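Long-range contacts in aminotransferase (PDB 6L1O), which is a pyridoxal-phosphate-dependent aminotransferase of Bacillus subtilis, encoded in the operon that makes the dipeptide antibiotic bacilysin: residues Asn125-Pro129 / Asn177-Gly181; Tyr153-Phe157 / Met171-Tyr175; Ile201-Phe207 / Val230-Tyr235. All blocks are in the same frame, centred on the assembly; numbering follows the deposited sequence.

Contact 1 (Asn125-Pro129 / Asn177-Gly181). With PLP (pyridoxal-5'-phosphate), chain E.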
# COMPACT_ATOMS: atom_id res chain seq x y z
N ASN B 125 14.07 22.97 0.03
CA ASN B 125 14.64 23.07 1.38
C ASN B 125 14.22 24.47 1.87
O ASN B 125 14.72 25.49 1.37
CB ASN B 125 16.16 22.87 1.34
CG ASN B 125 16.84 23.02 2.67
OD1 ASN B 125 16.22 23.22 3.70
ND2 ASN B 125 18.16 22.94 2.66
N PRO B 126 13.28 24.53 2.82
CA PRO B 126 12.67 23.39 3.55
C PRO B 126 11.67 22.61 2.76
O PRO B 126 11.12 23.11 1.81
CB PRO B 126 12.02 24.04 4.78
CG PRO B 126 11.86 25.45 4.43
CD PRO B 126 12.92 25.82 3.44
N GLY B 127 11.42 21.37 3.18
CA GLY B 127 10.50 20.50 2.47
C GLY B 127 10.07 19.31 3.35
O GLY B 127 10.77 18.88 4.26
N TYR B 128 8.91 18.79 3.03
CA TYR B 128 8.40 17.56 3.63
C TYR B 128 9.49 16.45 3.64
O TYR B 128 9.90 15.99 2.57
CB TYR B 128 7.22 17.13 2.83
CG TYR B 128 6.34 16.08 3.38
CD1 TYR B 128 5.79 16.20 4.66
CD2 TYR B 128 5.93 15.00 2.58
CE1 TYR B 128 4.94 15.24 5.17
CE2 TYR B 128 5.03 14.05 3.07
CZ TYR B 128 4.52 14.20 4.34
OH TYR B 128 3.66 13.27 4.84
N PRO B 129 9.92 16.01 4.83
CA PRO B 129 11.02 15.02 4.91
C PRO B 129 10.71 13.68 4.22
O PRO B 129 11.61 12.93 3.86
CB PRO B 129 11.22 14.82 6.43
CG PRO B 129 10.07 15.44 7.08
CD PRO B 129 9.51 16.48 6.15
N ASN B 177 2.29 25.34 1.21
CA ASN B 177 3.53 24.65 1.61
C ASN B 177 3.64 24.21 3.08
O ASN B 177 3.31 24.94 4.00
CB ASN B 177 4.70 25.57 1.29
CG ASN B 177 6.04 24.98 1.60
OD1 ASN B 177 6.62 25.26 2.64
ND2 ASN B 177 6.51 24.13 0.75
N ASN B 178 4.12 23.00 3.26
CA ASN B 178 4.50 22.43 4.53
C ASN B 178 6.03 22.48 4.52
O ASN B 178 6.64 21.81 3.75
CB ASN B 178 4.00 21.00 4.63
CG ASN B 178 4.41 20.30 5.91
OD1 ASN B 178 5.08 20.87 6.79
ND2 ASN B 178 4.05 19.02 6.02
N PRO B 179 6.64 23.25 5.42
CA PRO B 179 6.10 23.83 6.63
C PRO B 179 5.84 25.33 6.64
O PRO B 179 5.49 25.81 7.68
CB PRO B 179 7.20 23.50 7.62
CG PRO B 179 8.41 23.86 6.82
CD PRO B 179 8.13 23.34 5.44
N THR B 180 6.03 26.05 5.52
CA THR B 180 6.15 27.48 5.60
C THR B 180 4.82 28.20 5.57
O THR B 180 4.77 29.30 6.02
CB THR B 180 7.03 28.10 4.51
OG1 THR B 180 6.47 27.88 3.21
CG2 THR B 180 8.46 27.63 4.59
N GLY B 181 3.78 27.58 5.03
CA GLY B 181 2.50 28.22 4.88
C GLY B 181 2.40 29.00 3.60
O GLY B 181 1.35 29.58 3.29
N1 PLP E . 2.30 15.95 1.57
C2 PLP E . 2.52 16.79 2.59
C2A PLP E . 3.52 17.90 2.49
C3 PLP E . 1.87 16.57 3.87
O3 PLP E . 2.08 17.33 4.95
C4 PLP E . 0.93 15.51 3.91
C4A PLP E . 0.57 15.09 5.31
C5 PLP E . 0.73 14.65 2.75
C6 PLP E . 1.43 14.95 1.59
C5A PLP E . -0.31 13.57 2.71
O4P PLP E . -0.12 12.52 3.56
P PLP E . -1.06 11.19 3.41
O1P PLP E . -0.09 10.07 3.30
O2P PLP E . -2.03 11.33 2.26
O3P PLP E . -1.83 11.15 4.70
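Tyr128 and Asn178 meet at the cofactor: CD1 of the tyrosine ring lies 3.6 Å from Asn178 ND2, with ring and amide planes 50° apart. One face of the Tyr128 ring lies over the pyridine, with PLP C2 3.6 Å from the ring plane, above its centre. Asn178 works beside the pyridine, its ND2 giving a hydrogen bond of 2.8 Å to PLP O3. CG of Asn178 stands anti to the backbone N (chi1 178°), which carries the amide out to this phenolic oxygen. Arg367 holds Asn178 OD1, so ND2 is turned to the cofactor. Behind this first shell two prolines, each after a cis peptide bond, bring the loops together: Pro126 CB packs 4.0 Å from Pro179 CD, while Pro126 CG meets Thr180 CG2. The second loop is braced from within by an Asx motif, Asn177 OD1 accepting from Thr180 N at 3.0 Å and from Thr180 OG1 at 2.7 Å. One loop thus supplies the aromatic ring over the pyridine and the other the hydrogen-bond donor; the Asn178 bond probably favours a negative charge on O3 and so helps to tune the electronics of the pyridine ring.

Contact 2 (Tyr153-Phe157 / Met171-Tyr175). With PLP (pyridoxal-5'-phosphate), chain E.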
# COMPACT_ATOMS: atom_id res chain seq x y z
N TYR B 153 9.24 31.96 -0.46
CA TYR B 153 9.44 30.56 -0.30
C TYR B 153 9.12 29.79 -1.56
O TYR B 153 8.76 28.63 -1.52
CB TYR B 153 8.64 30.06 0.92
CG TYR B 153 9.11 30.59 2.23
CD1 TYR B 153 10.30 30.18 2.79
CD2 TYR B 153 8.29 31.40 2.99
CE1 TYR B 153 10.70 30.60 4.05
CE2 TYR B 153 8.68 31.84 4.24
CZ TYR B 153 9.89 31.44 4.76
OH TYR B 153 10.24 31.88 6.01
N LEU B 154 9.28 30.46 -2.72
CA LEU B 154 9.24 29.81 -4.01
C LEU B 154 10.70 29.62 -4.54
O LEU B 154 11.55 30.48 -4.35
CB LEU B 154 8.47 30.68 -4.97
CG LEU B 154 7.00 31.00 -4.63
CD1 LEU B 154 6.44 31.98 -5.68
CD2 LEU B 154 6.19 29.70 -4.61
N PRO B 155 10.99 28.48 -5.18
CA PRO B 155 12.37 28.22 -5.61
C PRO B 155 12.70 29.15 -6.81
O PRO B 155 11.81 29.53 -7.56
CB PRO B 155 12.31 26.77 -6.08
CG PRO B 155 10.92 26.62 -6.60
CD PRO B 155 10.08 27.42 -5.64
N ASP B 156 13.97 29.54 -6.91
CA ASP B 156 14.50 30.23 -8.08
C ASP B 156 15.17 29.18 -8.98
O ASP B 156 16.28 28.71 -8.68
CB ASP B 156 15.50 31.31 -7.65
CG ASP B 156 15.97 32.18 -8.83
OD1 ASP B 156 15.80 31.79 -10.01
OD2 ASP B 156 16.55 33.25 -8.52
N PHE B 157 14.53 28.85 -10.08
CA PHE B 157 14.97 27.73 -10.93
C PHE B 157 16.27 28.03 -11.69
O PHE B 157 17.01 27.11 -12.06
CB PHE B 157 13.88 27.35 -11.92
CG PHE B 157 12.60 26.85 -11.27
CD1 PHE B 157 12.62 25.71 -10.47
CD2 PHE B 157 11.42 27.51 -11.45
CE1 PHE B 157 11.47 25.24 -9.86
CE2 PHE B 157 10.24 27.06 -10.84
CZ PHE B 157 10.27 25.91 -10.07
N MET B 171 11.38 16.58 -10.03
CA MET B 171 11.31 17.64 -9.09
C MET B 171 10.01 17.55 -8.24
O MET B 171 8.97 17.33 -8.78
CB MET B 171 11.29 18.97 -9.86
CG MET B 171 11.08 20.19 -8.93
SD MET B 171 11.16 21.77 -9.77
CE MET B 171 9.78 21.82 -10.79
N PHE B 172 10.13 17.83 -6.96
CA PHE B 172 8.97 18.04 -6.06
C PHE B 172 8.69 19.50 -5.78
O PHE B 172 9.61 20.28 -5.49
CB PHE B 172 9.23 17.35 -4.70
CG PHE B 172 9.15 15.85 -4.77
CD1 PHE B 172 7.96 15.23 -5.12
CD2 PHE B 172 10.23 15.08 -4.42
CE1 PHE B 172 7.87 13.83 -5.19
CE2 PHE B 172 10.15 13.70 -4.44
CZ PHE B 172 8.98 13.08 -4.81
N LEU B 173 7.42 19.88 -5.82
CA LEU B 173 6.99 21.13 -5.33
C LEU B 173 5.74 20.90 -4.43
O LEU B 173 5.00 19.97 -4.65
CB LEU B 173 6.64 22.06 -6.50
CG LEU B 173 7.76 22.39 -7.49
CD1 LEU B 173 7.16 23.07 -8.72
CD2 LEU B 173 8.80 23.24 -6.83
N ASN B 174 5.51 21.78 -3.47
CA ASN B 174 4.44 21.63 -2.51
C ASN B 174 3.83 22.97 -2.12
O ASN B 174 4.37 23.66 -1.26
CB ASN B 174 5.01 20.90 -1.30
CG ASN B 174 4.06 20.81 -0.14
OD1 ASN B 174 4.44 21.02 0.98
ND2 ASN B 174 2.80 20.51 -0.42
N TYR B 175 2.71 23.34 -2.72
CA TYR B 175 1.97 24.59 -2.37
C TYR B 175 0.47 24.36 -2.34
O TYR B 175 -0.08 23.76 -3.25
CB TYR B 175 2.37 25.78 -3.28
CG TYR B 175 3.88 26.04 -3.23
CD1 TYR B 175 4.43 26.83 -2.24
CD2 TYR B 175 4.73 25.42 -4.11
CE1 TYR B 175 5.76 27.01 -2.17
CE2 TYR B 175 6.10 25.59 -4.03
CZ TYR B 175 6.61 26.38 -3.05
OH TYR B 175 7.98 26.53 -2.94
N1 PLP E . 2.30 15.95 1.57
C2 PLP E . 2.52 16.79 2.59
C2A PLP E . 3.52 17.90 2.49
C3 PLP E . 1.87 16.57 3.87
O3 PLP E . 2.08 17.33 4.95
C4 PLP E . 0.93 15.51 3.91
C4A PLP E . 0.57 15.09 5.31
C5 PLP E . 0.73 14.65 2.75
C6 PLP E . 1.43 14.95 1.59
C5A PLP E . -0.31 13.57 2.71
O4P PLP E . -0.12 12.52 3.56
P PLP E . -1.06 11.19 3.41
O1P PLP E . -0.09 10.07 3.30
O2P PLP E . -2.03 11.33 2.26
O3P PLP E . -1.83 11.15 4.70
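Tyr153 meets Tyr175 through its backbone, its carbonyl O accepting a hydrogen bond of 2.7 Å from Tyr175 OH. The hydroxyl lies in the carbonyl plane, at a C=O...O angle of 146°, and the carbonyl oxygen in turn sits at the edge of the Tyr175 ring. The phenol ring of Tyr153 leads off elsewhere, against Trp327. Leu154 reaches the same tyrosine over one face of its ring: its CD2 methyl makes a CH-pi contact, 3.9 Å from the centroid of the Tyr175 ring and shifted toward the rim. The phenol is therefore fixed both at its hydroxyl and over that face. Pro155 fits between two neighbours, with CD 3.5 Å from Tyr175 OH and CG 4.0 Å from Leu173 CD2. Phe157 crosses Met171 at about a right angle in a Met-aromatic contact, its CE1 lying 3.5 Å from Met171 SD. The sulfur approaches obliquely, 66° off the ring normal. Met171 runs straight from the strand through SD and then bends at chi3 (68°), which turns the CE methyl back toward CE1 and CZ of Phe157. Leu173 CD1 comes to the edge of the same ring, at 4.4 Å from Phe157 CZ. Met171, Leu173 and Tyr175 thus send alternate side chains to the incoming loop, while Phe172 and Asn174 point to the other side, where Asn174 OD1 approaches PLP C2A. Helix 186-199 adds Phe188, Tyr189, Ala192 and Phe195 to the hydrophobic layer. This is the packing of an extended connection laid over one face of a central sheet strand, within the large cofactor-binding domain characteristic of this aminotransferase family.

Contact 3 (Ile201-Phe207 / Val230-Tyr235). With PLP (pyridoxal-5'-phosphate), chain E.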
# COMPACT_ATOMS: atom_id res chain seq x y z
N ILE B 201 12.49 17.28 -17.02
CA ILE B 201 12.33 16.91 -15.61
C ILE B 201 10.84 16.59 -15.38
O ILE B 201 9.98 17.34 -15.78
CB ILE B 201 12.77 18.07 -14.70
CG1 ILE B 201 14.17 18.53 -15.12
CG2 ILE B 201 12.77 17.62 -13.21
CD1 ILE B 201 14.74 19.72 -14.36
N HIS B 202 10.57 15.44 -14.77
CA HIS B 202 9.23 15.10 -14.35
C HIS B 202 8.86 15.88 -13.08
O HIS B 202 9.59 15.84 -12.08
CB HIS B 202 9.10 13.62 -14.08
CG HIS B 202 9.40 12.75 -15.26
ND1 HIS B 202 10.54 11.97 -15.35
CD2 HIS B 202 8.71 12.52 -16.39
CE1 HIS B 202 10.54 11.32 -16.49
NE2 HIS B 202 9.41 11.60 -17.12
N LEU B 203 7.72 16.53 -13.12
CA LEU B 203 7.30 17.44 -12.04
C LEU B 203 6.13 16.85 -11.23
O LEU B 203 5.09 16.61 -11.79
CB LEU B 203 6.89 18.76 -12.65
CG LEU B 203 6.95 20.03 -11.78
CD1 LEU B 203 6.68 21.27 -12.62
CD2 LEU B 203 5.97 19.95 -10.60
N ILE B 204 6.32 16.63 -9.93
CA ILE B 204 5.26 16.14 -9.08
C ILE B 204 4.88 17.26 -8.15
O ILE B 204 5.70 17.70 -7.33
CB ILE B 204 5.65 14.87 -8.27
CG1 ILE B 204 5.97 13.67 -9.21
CG2 ILE B 204 4.56 14.45 -7.27
CD1 ILE B 204 4.91 13.38 -10.27
N HIS B 205 3.62 17.70 -8.24
CA HIS B 205 3.19 18.73 -7.30
C HIS B 205 2.38 18.10 -6.19
O HIS B 205 1.40 17.38 -6.47
CB HIS B 205 2.37 19.79 -8.00
CG HIS B 205 1.89 20.86 -7.07
ND1 HIS B 205 0.56 21.11 -6.85
CD2 HIS B 205 2.57 21.67 -6.24
CE1 HIS B 205 0.44 22.06 -5.95
NE2 HIS B 205 1.65 22.42 -5.57
N ASP B 206 2.76 18.38 -4.96
CA ASP B 206 2.14 17.79 -3.79
C ASP B 206 1.04 18.81 -3.35
O ASP B 206 1.34 19.89 -2.82
CB ASP B 206 3.19 17.55 -2.69
CG ASP B 206 2.65 16.84 -1.46
OD1 ASP B 206 1.41 16.67 -1.33
OD2 ASP B 206 3.47 16.46 -0.59
N PHE B 207 -0.22 18.44 -3.57
CA PHE B 207 -1.33 19.33 -3.35
C PHE B 207 -2.14 18.91 -2.09
O PHE B 207 -3.33 19.11 -2.02
CB PHE B 207 -2.20 19.38 -4.63
CG PHE B 207 -2.99 20.63 -4.84
CD1 PHE B 207 -2.56 21.87 -4.39
CD2 PHE B 207 -4.18 20.59 -5.61
CE1 PHE B 207 -3.26 23.01 -4.65
CE2 PHE B 207 -4.89 21.77 -5.89
CZ PHE B 207 -4.43 22.98 -5.42
N VAL B 230 4.37 17.75 -18.51
CA VAL B 230 5.58 17.50 -17.75
C VAL B 230 5.36 16.75 -16.42
O VAL B 230 6.30 16.19 -15.84
CB VAL B 230 6.36 18.78 -17.47
CG1 VAL B 230 6.65 19.55 -18.78
CG2 VAL B 230 5.61 19.67 -16.47
N GLY B 231 4.12 16.70 -15.93
CA GLY B 231 3.97 16.22 -14.57
C GLY B 231 2.61 15.74 -14.14
O GLY B 231 1.78 15.39 -14.93
N ALA B 232 2.44 15.69 -12.83
CA ALA B 232 1.22 15.17 -12.23
C ALA B 232 1.07 15.82 -10.87
O ALA B 232 2.06 16.35 -10.32
CB ALA B 232 1.30 13.67 -12.06
N GLU B 233 -0.15 15.79 -10.35
CA GLU B 233 -0.43 16.40 -9.06
C GLU B 233 -0.96 15.30 -8.14
O GLU B 233 -1.79 14.50 -8.55
CB GLU B 233 -1.43 17.52 -9.22
CG GLU B 233 -1.86 18.21 -7.95
CD GLU B 233 -2.49 19.56 -8.26
OE1 GLU B 233 -1.77 20.61 -8.17
OE2 GLU B 233 -3.67 19.55 -8.63
N LEU B 234 -0.43 15.27 -6.91
CA LEU B 234 -0.82 14.35 -5.90
C LEU B 234 -1.82 15.04 -4.96
O LEU B 234 -1.49 16.05 -4.34
CB LEU B 234 0.40 13.86 -5.11
CG LEU B 234 0.17 12.80 -4.02
CD1 LEU B 234 -0.28 11.48 -4.58
CD2 LEU B 234 1.40 12.58 -3.20
N TYR B 235 -3.00 14.46 -4.86
CA TYR B 235 -4.10 14.96 -4.05
C TYR B 235 -4.41 13.93 -2.95
O TYR B 235 -4.64 12.77 -3.27
CB TYR B 235 -5.36 15.22 -4.89
CG TYR B 235 -6.41 16.05 -4.14
CD1 TYR B 235 -6.42 17.46 -4.23
CD2 TYR B 235 -7.22 15.48 -3.19
CE1 TYR B 235 -7.32 18.23 -3.50
CE2 TYR B 235 -8.11 16.24 -2.44
CZ TYR B 235 -8.15 17.64 -2.61
OH TYR B 235 -9.03 18.37 -1.82
N1 PLP E . 2.30 15.95 1.57
C2 PLP E . 2.52 16.79 2.59
C2A PLP E . 3.52 17.90 2.49
C3 PLP E . 1.87 16.57 3.87
O3 PLP E . 2.08 17.33 4.95
C4 PLP E . 0.93 15.51 3.91
C4A PLP E . 0.57 15.09 5.31
C5 PLP E . 0.73 14.65 2.75
C6 PLP E . 1.43 14.95 1.59
C5A PLP E . -0.31 13.57 2.71
O4P PLP E . -0.12 12.52 3.56
P PLP E . -1.06 11.19 3.41
O1P PLP E . -0.09 10.07 3.30
O2P PLP E . -2.03 11.33 2.26
O3P PLP E . -1.83 11.15 4.70
O HOH W 1 -0.71 15.17 -1.24
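His205 and Glu233 lie side by side, pointing the same way from neighbouring parallel strands. His205 ND1 gives a hydrogen bond of 2.7 Å to Glu233 OE1, which receives it on its anti lone pair, away from OE2. The bond stays close to the imidazole plane, although ring and carboxylate planes are 51° apart. Phe207 covers the same carboxylate more nearly parallel, its plane only 20° from that of the acid: Glu233 OE1 stands 3.4 Å above the Phe207 ring, offset toward the rim. With CG anti to the backbone N in both Glu233 (chi1 178°) and His205, the two chains leave the sheet together. The buried carboxylate is further bound by Tyr83 and Ser220 at OE2 and by Phe221 N at OE1, and these donors would probably stabilise its charge. Phe207 CD2 also meets Tyr235 CD1, at the edge of the tyrosine ring.

Asp206 and Leu234 turn to the sheet face that carries Ile204 and Ala232. Asp206 OD2 comes within 2.5 Å of PLP N1, very short for such a pair, and the same oxygen is hydrogen-bonded to Tyr131 OH. This placement, as in other enzymes of the family, probably favours a protonated pyridine nitrogen. A water donates to Asp206 OD1 at 2.6 Å and, weakly, to Leu234 O. On the same face Ile204 CD1 packs 4.0 Å from Ala232 CB. A parallel ladder carries these side chains, its bonds running from Leu203 N to Val230 O through to Phe207 N to Leu234 O. Strand 202-206 lies between strands 168-174 and 231-236; helix 103-114 packs on Ile204 and Leu234, helix 73-87 on Phe207 and Tyr235, and His202 reaches Thr4 of the second subunit.

How the contacts relate
From the N terminus, contact 1 opens after strand 120-125 and closes a loop in the turn following strand 168-174. Contact 2 falls wholly within that loop, joining the connection after strand 141-146 to strand 168-174; Thr180 CG2 and Tyr153 CD1, 3.6 Å apart, link the two. Contact 3 comes later in series, completing the beta-alpha-beta unit of strands 202-206 and 231-236. Contacts 2 and 3 share the mixed sheet, where strands 168-174 and 202-206 are neighbours joined by backbone hydrogen bonds, and His205 NE2 bonds to Tyr175 N. All three converge on PLP, meeting its pyridine ring and the substituents on it through Tyr128, Asn178, Asn174 and Asp206.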